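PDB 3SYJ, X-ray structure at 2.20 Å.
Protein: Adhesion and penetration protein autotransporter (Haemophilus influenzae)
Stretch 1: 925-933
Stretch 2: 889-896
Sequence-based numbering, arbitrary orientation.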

# COMPACT_ATOMS: atom_id res chain seq x y z
N LEU A 925 12.21 28.49 -23.88
CA LEU A 925 13.10 27.33 -23.95
C LEU A 925 14.51 27.73 -23.51
O LEU A 925 15.06 28.73 -23.98
CB LEU A 925 13.12 26.75 -25.36
CG LEU A 925 13.92 25.46 -25.57
CD1 LEU A 925 13.36 24.31 -24.75
CD2 LEU A 925 13.95 25.09 -27.04
N GLU A 926 15.09 26.96 -22.60
CA GLU A 926 16.45 27.19 -22.15
C GLU A 926 17.42 26.82 -23.27
O GLU A 926 17.22 25.81 -23.95
CB GLU A 926 16.75 26.38 -20.89
CG GLU A 926 18.15 26.60 -20.33
CD GLU A 926 18.45 25.75 -19.11
OE1 GLU A 926 17.52 25.49 -18.31
OE2 GLU A 926 19.62 25.34 -18.94
N ASN A 927 18.46 27.63 -23.44
CA ASN A 927 19.41 27.46 -24.54
C ASN A 927 18.76 27.78 -25.89
O ASN A 927 19.38 27.64 -26.94
CB ASN A 927 19.99 26.05 -24.56
CG ASN A 927 20.95 25.80 -23.42
OD1 ASN A 927 21.69 26.70 -23.01
ND2 ASN A 927 20.95 24.58 -22.89
N ASP A 928 17.51 28.21 -25.83
CA ASP A 928 16.79 28.69 -27.01
C ASP A 928 16.47 27.59 -28.03
O ASP A 928 15.69 27.82 -28.96
CB ASP A 928 17.60 29.79 -27.70
CG ASP A 928 16.91 30.32 -28.93
OD1 ASP A 928 15.77 30.83 -28.81
OD2 ASP A 928 17.51 30.23 -30.03
N HIS A 929 17.05 26.41 -27.87
CA HIS A 929 16.82 25.36 -28.85
C HIS A 929 17.27 23.98 -28.38
O HIS A 929 18.09 23.85 -27.47
CB HIS A 929 17.52 25.71 -30.17
CG HIS A 929 19.01 25.82 -30.06
ND1 HIS A 929 19.82 24.73 -29.82
CD2 HIS A 929 19.84 26.88 -30.17
CE1 HIS A 929 21.08 25.11 -29.78
NE2 HIS A 929 21.12 26.42 -29.99
N VAL A 930 16.73 22.95 -29.02
CA VAL A 930 17.11 21.57 -28.75
C VAL A 930 17.60 20.93 -30.05
O VAL A 930 16.94 21.03 -31.08
CB VAL A 930 15.93 20.74 -28.23
CG1 VAL A 930 16.43 19.40 -27.69
CG2 VAL A 930 15.17 21.50 -27.15
N ASP A 931 18.75 20.27 -29.99
CA ASP A 931 19.32 19.60 -31.16
C ASP A 931 19.25 18.08 -31.06
O ASP A 931 19.59 17.50 -30.03
CB ASP A 931 20.77 20.03 -31.37
CG ASP A 931 20.90 21.45 -31.84
OD1 ASP A 931 19.87 22.03 -32.25
OD2 ASP A 931 22.01 22.00 -31.80
N ALA A 932 18.81 17.44 -32.14
CA ALA A 932 18.84 15.99 -32.24
C ALA A 932 19.58 15.63 -33.52
O ALA A 932 18.96 15.38 -34.56
CB ALA A 932 17.43 15.42 -32.25
N GLY A 933 20.90 15.62 -33.45
CA GLY A 933 21.72 15.46 -34.63
C GLY A 933 21.70 16.76 -35.42
O GLY A 933 21.90 17.83 -34.86
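Stretch 2 889-896: YILSVRNT

Residues 889-896 run as an extended strand, with phi near -105° to -133° and psi near 119° to 153° from Tyr889 to Asn895, alongside a stretch that starts as a strand neighbour, turns, and becomes a strand again. The two stretches pair directly at one place. Leu925 and Leu891 form a parallel beta bridge, their CA atoms 4.7 Å apart and their side chains on the same face of the sheet. Here Glu926 N donates a short, nearly straight hydrogen bond to Leu891 O (2.7 Å, 168° at the hydrogen), and the same carbonyl oxygen receives a CA-H...O contact from Leu925 CA at 3.4 Å. Beyond the bridge a water stands in for direct backbone pairing: water 1 accepts from Val893 N (3.0 Å) and donates to Glu926 O (2.8 Å), in the gap where the first stretch bends away. The bend is a type II beta turn from Leu925 to Asp928, closed by Asp928 N to Leu925 O at 3.1 Å; Asn927 and Asp928, both with positive phi, make no contact with the other strand. When the chain returns as strand 930-932 it runs almost parallel to strand 889-895, at 10°, but the axes approach only to 7.9 Å, and side chains rather than backbone span the space.

Val893 fills the hollow lined by Leu925 and Val930, whose methyls Leu925 CD1 and Val930 CG2 are 4.1 Å apart. Its side chain points toward the first stretch and meets both: Val893 CG2 lies 3.9 Å from Leu925 CD1, and Val893 CB lies 4.0 Å from Val930 CG2. Leu925, t at chi1 and p at chi2, also brings CD1 to 4.4 Å from Leu891 CB, so this one methyl lies against both Leu891 and Val893. Val930 points back toward stretch 2; both its methyls lie against Val893, and CG1 also rests 4.1 Å from Asn895 CB. Asn895, also directed toward the first stretch, continues the packing: its ND2 approaches Ala932 CB to 3.8 Å, where the small methyl is met by the amide end. Asp931, between Val930 and Ala932, points away.

Within the turn, the Glu926 side chain is extended through chi1 and chi2, both t. Its CB sits 4.1 Å from Ile890 CG2, and its carboxylate reaches Ser892, with OE1 3.0 Å from OG in a weak hydrogen bond. Together the two stretches bury 383 Å², summed over both sides.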

# COMPACT_ATOMS: atom_id res chain seq x y z
N TYR A 889 7.43 31.01 -17.29
CA TYR A 889 8.18 29.80 -16.98
C TYR A 889 9.30 29.51 -17.96
O TYR A 889 9.25 29.92 -19.12
CB TYR A 889 7.23 28.61 -16.87
CG TYR A 889 6.08 28.89 -15.92
CD1 TYR A 889 6.26 28.80 -14.55
CD2 TYR A 889 4.84 29.26 -16.40
CE1 TYR A 889 5.23 29.07 -13.68
CE2 TYR A 889 3.79 29.53 -15.54
CZ TYR A 889 4.00 29.43 -14.18
OH TYR A 889 2.97 29.69 -13.30
N ILE A 890 10.31 28.81 -17.48
CA ILE A 890 11.41 28.38 -18.32
C ILE A 890 11.27 26.89 -18.57
O ILE A 890 10.97 26.12 -17.66
CB ILE A 890 12.77 28.66 -17.66
CG1 ILE A 890 13.04 30.16 -17.66
CG2 ILE A 890 13.88 27.91 -18.39
CD1 ILE A 890 14.32 30.56 -16.95
N LEU A 891 11.45 26.49 -19.83
CA LEU A 891 11.43 25.08 -20.19
C LEU A 891 12.83 24.60 -20.50
O LEU A 891 13.52 25.17 -21.35
CB LEU A 891 10.52 24.85 -21.40
CG LEU A 891 9.09 24.39 -21.11
CD1 LEU A 891 8.47 25.24 -20.02
CD2 LEU A 891 8.25 24.43 -22.38
N SER A 892 13.27 23.57 -19.80
CA SER A 892 14.57 22.98 -20.05
C SER A 892 14.36 21.55 -20.53
O SER A 892 13.60 20.80 -19.93
CB SER A 892 15.42 23.00 -18.78
OG SER A 892 16.77 22.72 -19.08
N VAL A 893 15.03 21.19 -21.62
CA VAL A 893 14.80 19.88 -22.22
C VAL A 893 16.09 19.09 -22.38
O VAL A 893 17.08 19.61 -22.91
CB VAL A 893 14.12 20.00 -23.60
CG1 VAL A 893 13.99 18.63 -24.25
CG2 VAL A 893 12.76 20.66 -23.46
N ARG A 894 16.07 17.85 -21.91
CA ARG A 894 17.16 16.90 -22.16
C ARG A 894 16.68 15.77 -23.05
O ARG A 894 15.76 15.05 -22.72
CB ARG A 894 17.75 16.37 -20.85
CG ARG A 894 18.64 17.37 -20.13
CD ARG A 894 19.33 16.76 -18.92
NE ARG A 894 19.80 17.80 -18.01
CZ ARG A 894 21.02 18.31 -18.04
NH1 ARG A 894 21.92 17.87 -18.91
NH2 ARG A 894 21.35 19.27 -17.17
N ASN A 895 17.30 15.62 -24.23
CA ASN A 895 16.87 14.71 -25.28
C ASN A 895 17.85 13.63 -25.49
O ASN A 895 19.02 13.85 -25.40
CB ASN A 895 16.70 15.44 -26.63
CG ASN A 895 16.09 14.56 -27.73
OD1 ASN A 895 14.93 14.27 -27.72
ND2 ASN A 895 16.88 14.18 -28.71
N THR A 896 17.35 12.45 -25.78
CA THR A 896 18.13 11.32 -26.19
C THR A 896 17.38 10.69 -27.32
O THR A 896 16.30 11.09 -27.59
CB THR A 896 18.25 10.30 -25.08
OG1 THR A 896 16.98 10.00 -24.54
CG2 THR A 896 19.15 10.81 -24.00
O HOH W 1 16.60 23.21 -23.16